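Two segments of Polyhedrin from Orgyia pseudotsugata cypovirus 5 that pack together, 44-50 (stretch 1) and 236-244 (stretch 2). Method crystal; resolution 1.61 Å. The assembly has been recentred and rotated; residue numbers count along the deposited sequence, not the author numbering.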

ATOM      1  N   GLN A  44      19.262  -5.763  -1.416  1.00  4.51           N
ATOM      2  CA  GLN A  44      17.893  -5.793  -0.920  1.00  4.78           C
ATOM      3  C   GLN A  44      16.961  -5.902  -2.104  1.00  5.67           C
ATOM      4  O   GLN A  44      17.047  -5.107  -3.042  1.00  6.43           O
ATOM      5  CB  GLN A  44      17.559  -4.545  -0.090  1.00  4.43           C
ATOM      6  CG  GLN A  44      16.175  -4.645   0.574  1.00  5.67           C
ATOM      7  CD  GLN A  44      15.934  -3.564   1.619  1.00  7.91           C
ATOM      8  OE1 GLN A  44      15.135  -3.767   2.539  1.00 10.95           O
ATOM      9  NE2 GLN A  44      16.612  -2.413   1.487  1.00  8.80           N
ATOM     10  N   VAL A  45      16.059  -6.876  -2.034  1.00  3.04           N
ATOM     11  CA  VAL A  45      15.182  -7.235  -3.140  1.00  4.36           C
ATOM     12  C   VAL A  45      13.738  -6.884  -2.819  1.00  5.75           C
ATOM     13  O   VAL A  45      13.240  -7.179  -1.732  1.00  5.39           O
ATOM     14  CB  VAL A  45      15.243  -8.752  -3.384  1.00  4.98           C
ATOM     15  CG1 VAL A  45      14.261  -9.190  -4.507  1.00  7.01           C
ATOM     16  CG2 VAL A  45      16.703  -9.178  -3.686  1.00  7.04           C
ATOM     17  N   TYR A  46      13.074  -6.255  -3.779  1.00  4.79           N
ATOM     18  CA  TYR A  46      11.628  -6.098  -3.757  1.00  6.01           C
ATOM     19  C   TYR A  46      11.106  -6.616  -5.080  1.00  6.80           C
ATOM     20  O   TYR A  46      11.564  -6.183  -6.135  1.00  5.71           O
ATOM     21  CB  TYR A  46      11.251  -4.617  -3.637  1.00  5.13           C
ATOM     22  CG  TYR A  46      11.621  -3.987  -2.312  1.00  5.01           C
ATOM     23  CD1 TYR A  46      10.760  -4.076  -1.218  1.00  7.59           C
ATOM     24  CD2 TYR A  46      12.829  -3.317  -2.155  1.00  5.64           C
ATOM     25  CE1 TYR A  46      11.106  -3.495   0.005  1.00  7.24           C
ATOM     26  CE2 TYR A  46      13.175  -2.743  -0.954  1.00  5.33           C
ATOM     27  CZ  TYR A  46      12.319  -2.849   0.124  1.00  7.09           C
ATOM     28  OH  TYR A  46      12.655  -2.266   1.327  1.00  8.94           O
ATOM     29  N   ASN A  47      10.156  -7.548  -5.020  1.00  5.27           N
ATOM     30  CA  ASN A  47       9.571  -8.180  -6.197  1.00  5.97           C
ATOM     31  C   ASN A  47       8.043  -8.044  -6.203  1.00  8.04           C
ATOM     32  O   ASN A  47       7.364  -8.546  -5.314  1.00  8.16           O
ATOM     33  CB  ASN A  47      10.018  -9.652  -6.290  1.00  5.63           C
ATOM     34  CG  ASN A  47       9.221 -10.456  -7.314  1.00  9.21           C
ATOM     35  OD1 ASN A  47       8.476 -11.360  -6.953  1.00 12.41           O
ATOM     36  ND2 ASN A  47       9.361 -10.110  -8.594  1.00  7.78           N
ATOM     37  N   TRP A  48       7.531  -7.312  -7.188  1.00  7.47           N
ATOM     38  CA  TRP A  48       6.086  -7.158  -7.411  1.00  8.09           C
ATOM     39  C   TRP A  48       5.615  -8.053  -8.567  1.00  7.53           C
ATOM     40  O   TRP A  48       6.342  -8.256  -9.535  1.00  9.31           O
ATOM     41  CB  TRP A  48       5.761  -5.713  -7.779  1.00  5.79           C
ATOM     42  CG  TRP A  48       5.996  -4.656  -6.736  1.00  9.84           C
ATOM     43  CD1 TRP A  48       5.054  -4.065  -5.938  1.00 15.52           C
ATOM     44  CD2 TRP A  48       7.236  -3.992  -6.450  1.00  7.94           C
ATOM     45  NE1 TRP A  48       5.640  -3.093  -5.153  1.00 11.58           N
ATOM     46  CE2 TRP A  48       6.978  -3.039  -5.445  1.00 11.33           C
ATOM     47  CE3 TRP A  48       8.541  -4.131  -6.929  1.00  8.39           C
ATOM     48  CZ2 TRP A  48       7.983  -2.223  -4.918  1.00  9.34           C
ATOM     49  CZ3 TRP A  48       9.536  -3.314  -6.408  1.00  9.10           C
ATOM     50  CH2 TRP A  48       9.251  -2.374  -5.415  1.00  7.85           C
ATOM     51  N   GLN A  49       4.387  -8.572  -8.477  1.00  8.38           N
ATOM     52  CA  GLN A  49       3.814  -9.359  -9.559  1.00  9.13           C
ATOM     53  C   GLN A  49       2.445  -8.788  -9.897  1.00  8.73           C
ATOM     54  O   GLN A  49       1.819  -8.131  -9.066  1.00  7.81           O
ATOM     55  CB  GLN A  49       3.622 -10.817  -9.131  1.00  9.78           C
ATOM     56  CG  GLN A  49       4.858 -11.521  -8.642  1.00 21.19           C
ATOM     57  CD  GLN A  49       4.558 -12.936  -8.190  1.00 23.35           C
ATOM     58  OE1 GLN A  49       4.048 -13.756  -8.970  1.00 16.56           O
ATOM     59  NE2 GLN A  49       4.856 -13.230  -6.920  1.00 16.02           N
ATOM     60  N   GLY A  50       1.974  -9.039 -11.112  1.00  8.10           N
ATOM     61  CA  GLY A  50       0.643  -8.597 -11.502  1.00  6.27           C
ATOM     62  C   GLY A  50       0.281  -9.219 -12.838  1.00  7.56           C
ATOM     63  O   GLY A  50       1.079  -9.931 -13.421  1.00  7.75           O
ATOM     64  N   ASN A 236      19.435 -18.678  -4.295  1.00  7.58           N
ATOM     65  CA  ASN A 236      18.301 -19.012  -3.437  1.00  9.04           C
ATOM     66  C   ASN A 236      16.963 -18.337  -3.744  1.00  8.76           C
ATOM     67  O   ASN A 236      15.922 -18.811  -3.305  1.00  9.17           O
ATOM     68  CB  ASN A 236      18.674 -18.859  -1.953  1.00  7.76           C
ATOM     69  CG  ASN A 236      19.670 -19.922  -1.510  1.00 10.12           C
ATOM     70  OD1 ASN A 236      19.807 -20.973  -2.163  1.00  9.17           O
ATOM     71  ND2 ASN A 236      20.378 -19.658  -0.415  1.00 11.57           N
ATOM     72  N   PHE A 237      16.991 -17.258  -4.514  1.00  5.91           N
ATOM     73  CA  PHE A 237      15.761 -16.592  -4.909  1.00  7.88           C
ATOM     74  C   PHE A 237      15.590 -16.537  -6.432  1.00  7.12           C
ATOM     75  O   PHE A 237      14.650 -17.130  -6.968  1.00  8.91           O
ATOM     76  CB  PHE A 237      15.651 -15.172  -4.303  1.00  6.75           C
ATOM     77  CG  PHE A 237      14.418 -14.443  -4.752  1.00  6.33           C
ATOM     78  CD1 PHE A 237      13.166 -14.859  -4.314  1.00  7.90           C
ATOM     79  CD2 PHE A 237      14.493 -13.403  -5.661  1.00  8.92           C
ATOM     80  CE1 PHE A 237      12.006 -14.222  -4.745  1.00  8.12           C
ATOM     81  CE2 PHE A 237      13.329 -12.750  -6.106  1.00 11.00           C
ATOM     82  CZ  PHE A 237      12.086 -13.169  -5.658  1.00  6.74           C
ATOM     83  N   PHE A 238      16.468 -15.819  -7.131  1.00  4.91           N
ATOM     84  CA  PHE A 238      16.234 -15.581  -8.561  1.00  5.84           C
ATOM     85  C   PHE A 238      16.236 -16.833  -9.405  1.00  7.45           C
ATOM     86  O   PHE A 238      15.322 -17.067 -10.194  1.00  9.56           O
ATOM     87  CB  PHE A 238      17.245 -14.586  -9.136  1.00  6.95           C
ATOM     88  CG  PHE A 238      17.042 -13.195  -8.635  1.00  6.46           C
ATOM     89  CD1 PHE A 238      16.062 -12.382  -9.197  1.00  9.73           C
ATOM     90  CD2 PHE A 238      17.777 -12.708  -7.563  1.00  9.59           C
ATOM     91  CE1 PHE A 238      15.843 -11.104  -8.717  1.00 10.57           C
ATOM     92  CE2 PHE A 238      17.561 -11.419  -7.079  1.00 10.13           C
ATOM     93  CZ  PHE A 238      16.599 -10.618  -7.661  1.00  7.66           C
ATOM     94  N   GLN A 239      17.271 -17.644  -9.260  1.00  5.00           N
ATOM     95  CA  GLN A 239      17.328 -18.840 -10.094  1.00  5.56           C
ATOM     96  C   GLN A 239      16.128 -19.777  -9.951  1.00  6.25           C
ATOM     97  O   GLN A 239      15.493 -20.113 -10.945  1.00  7.34           O
ATOM     98  CB  GLN A 239      18.680 -19.553  -9.963  1.00  6.69           C
ATOM     99  CG  GLN A 239      19.644 -18.976 -10.968  1.00 11.60           C
ATOM    100  CD  GLN A 239      21.044 -19.514 -10.879  1.00 14.41           C
ATOM    101  OE1 GLN A 239      21.379 -20.294  -9.979  1.00 15.51           O
ATOM    102  NE2 GLN A 239      21.892 -19.079 -11.816  1.00 16.83           N
ATOM    103  N   PRO A 240      15.780 -20.168  -8.717  1.00  8.37           N
ATOM    104  CA  PRO A 240      14.630 -21.071  -8.558  1.00  7.25           C
ATOM    105  C   PRO A 240      13.288 -20.478  -9.018  1.00  9.57           C
ATOM    106  O   PRO A 240      12.409 -21.243  -9.419  1.00 10.18           O
ATOM    107  CB  PRO A 240      14.599 -21.347  -7.051  1.00  7.35           C
ATOM    108  CG  PRO A 240      15.995 -21.031  -6.571  1.00 10.68           C
ATOM    109  CD  PRO A 240      16.501 -19.933  -7.452  1.00  8.29           C
ATOM    110  N   ARG A 241      13.126 -19.158  -8.953  1.00  7.82           N
ATOM    111  CA  ARG A 241      11.878 -18.514  -9.401  1.00 11.99           C
ATOM    112  C   ARG A 241      11.873 -18.372 -10.924  1.00  8.79           C
ATOM    113  O   ARG A 241      10.875 -17.924 -11.500  1.00  9.79           O
ATOM    114  CB  ARG A 241      11.704 -17.123  -8.784  1.00 12.03           C
ATOM    115  CG  ARG A 241      11.345 -17.076  -7.300  1.00 19.13           C
ATOM    116  CD  ARG A 241       9.822 -17.154  -7.036  1.00 15.93           C
ATOM    117  NE  ARG A 241       9.054 -16.270  -7.916  1.00 15.18           N
ATOM    118  CZ  ARG A 241       8.633 -15.046  -7.604  1.00 17.59           C
ATOM    119  NH1 ARG A 241       8.858 -14.525  -6.403  1.00 20.06           N
ATOM    120  NH2 ARG A 241       7.961 -14.338  -8.504  1.00 21.61           N
ATOM    121  N   GLU A 242      12.990 -18.727 -11.557  1.00  7.44           N
ATOM    122  CA  GLU A 242      13.191 -18.515 -13.001  1.00  9.92           C
ATOM    123  C   GLU A 242      13.004 -17.039 -13.362  1.00  9.39           C
ATOM    124  O   GLU A 242      12.469 -16.695 -14.427  1.00 10.56           O
ATOM    125  CB  GLU A 242      12.324 -19.461 -13.861  1.00 10.50           C
ATOM    126  CG  GLU A 242      12.609 -20.931 -13.558  1.00 11.23           C
ATOM    127  CD  GLU A 242      11.872 -21.929 -14.453  1.00 18.85           C
ATOM    128  OE1 GLU A 242      11.467 -21.562 -15.581  1.00 19.29           O
ATOM    129  OE2 GLU A 242      11.704 -23.091 -14.013  1.00 17.92           O
ATOM    130  N   LEU A 243      13.495 -16.184 -12.469  1.00  9.57           N
ATOM    131  CA  LEU A 243      13.568 -14.748 -12.698  1.00  8.17           C
ATOM    132  C   LEU A 243      14.945 -14.411 -13.256  1.00 11.54           C
ATOM    133  O   LEU A 243      15.957 -14.694 -12.618  1.00  7.52           O
ATOM    134  CB  LEU A 243      13.352 -13.998 -11.379  1.00  7.13           C
ATOM    135  CG  LEU A 243      11.926 -14.008 -10.823  1.00 10.62           C
ATOM    136  CD1 LEU A 243      11.888 -13.500  -9.395  1.00 10.71           C
ATOM    137  CD2 LEU A 243      11.042 -13.149 -11.710  1.00 12.39           C
ATOM    138  N   VAL A 244      15.002 -13.810 -14.439  1.00  7.80           N
ATOM    139  CA  VAL A 244      16.292 -13.398 -14.975  1.00  9.15           C
ATOM    140  C   VAL A 244      16.850 -12.225 -14.197  1.00  8.15           C
ATOM    141  O   VAL A 244      16.116 -11.437 -13.595  1.00  8.76           O
ATOM    142  CB  VAL A 244      16.261 -13.065 -16.485  1.00 13.44           C
ATOM    143  CG1 VAL A 244      16.179 -14.358 -17.310  1.00 13.03           C
ATOM    144  CG2 VAL A 244      15.125 -12.097 -16.804  1.00  9.42           C
TER

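This small contact joins one face of a β-strand to a helical segment and the loop that follows it through side chains alone, apolar at one end and polar at the other. It illustrates how strand alternation selects the residues that meet a neighbour: Val-45, Asn-47 and Gln-49 direct their CA-to-CB bonds toward the second stretch, whereas the intervening Tyr-46 points away. With the strand and helix axes no closer than 11.6 Å, the space between them is filled by side chains from both stretches.

At the apolar end, Val-45 packs against both phenylalanine rings. CG1 of Val-45 lies 4.0 Å from CE2 of Phe-237 and 4.2 Å from CZ of Phe-238, and CG2 of Val-45 lies 4.2 Å from CE2 of Phe-238, whose CA-to-CB bond runs sideways although the ring end comes nearer.

Asn-47 links the two chemistries. Its CB packs 4.1 Å from CZ of Phe-237, while its OD1 accepts a hydrogen bond from NH1 of Arg-241 (3.2 Å) and a weak one from NH2 of Arg-241 (3.4 Å). Because OD1 sits near the guanidinium plane, at its edge, both nitrogens can direct N-H groups to a single oxygen. Beyond it, NE2 of Gln-49 approaches NH2 of Arg-241 at 3.7 Å; this is proximity between two donors, and the Gln-49 amide nitrogen is hydrogen-bonded elsewhere in the structure.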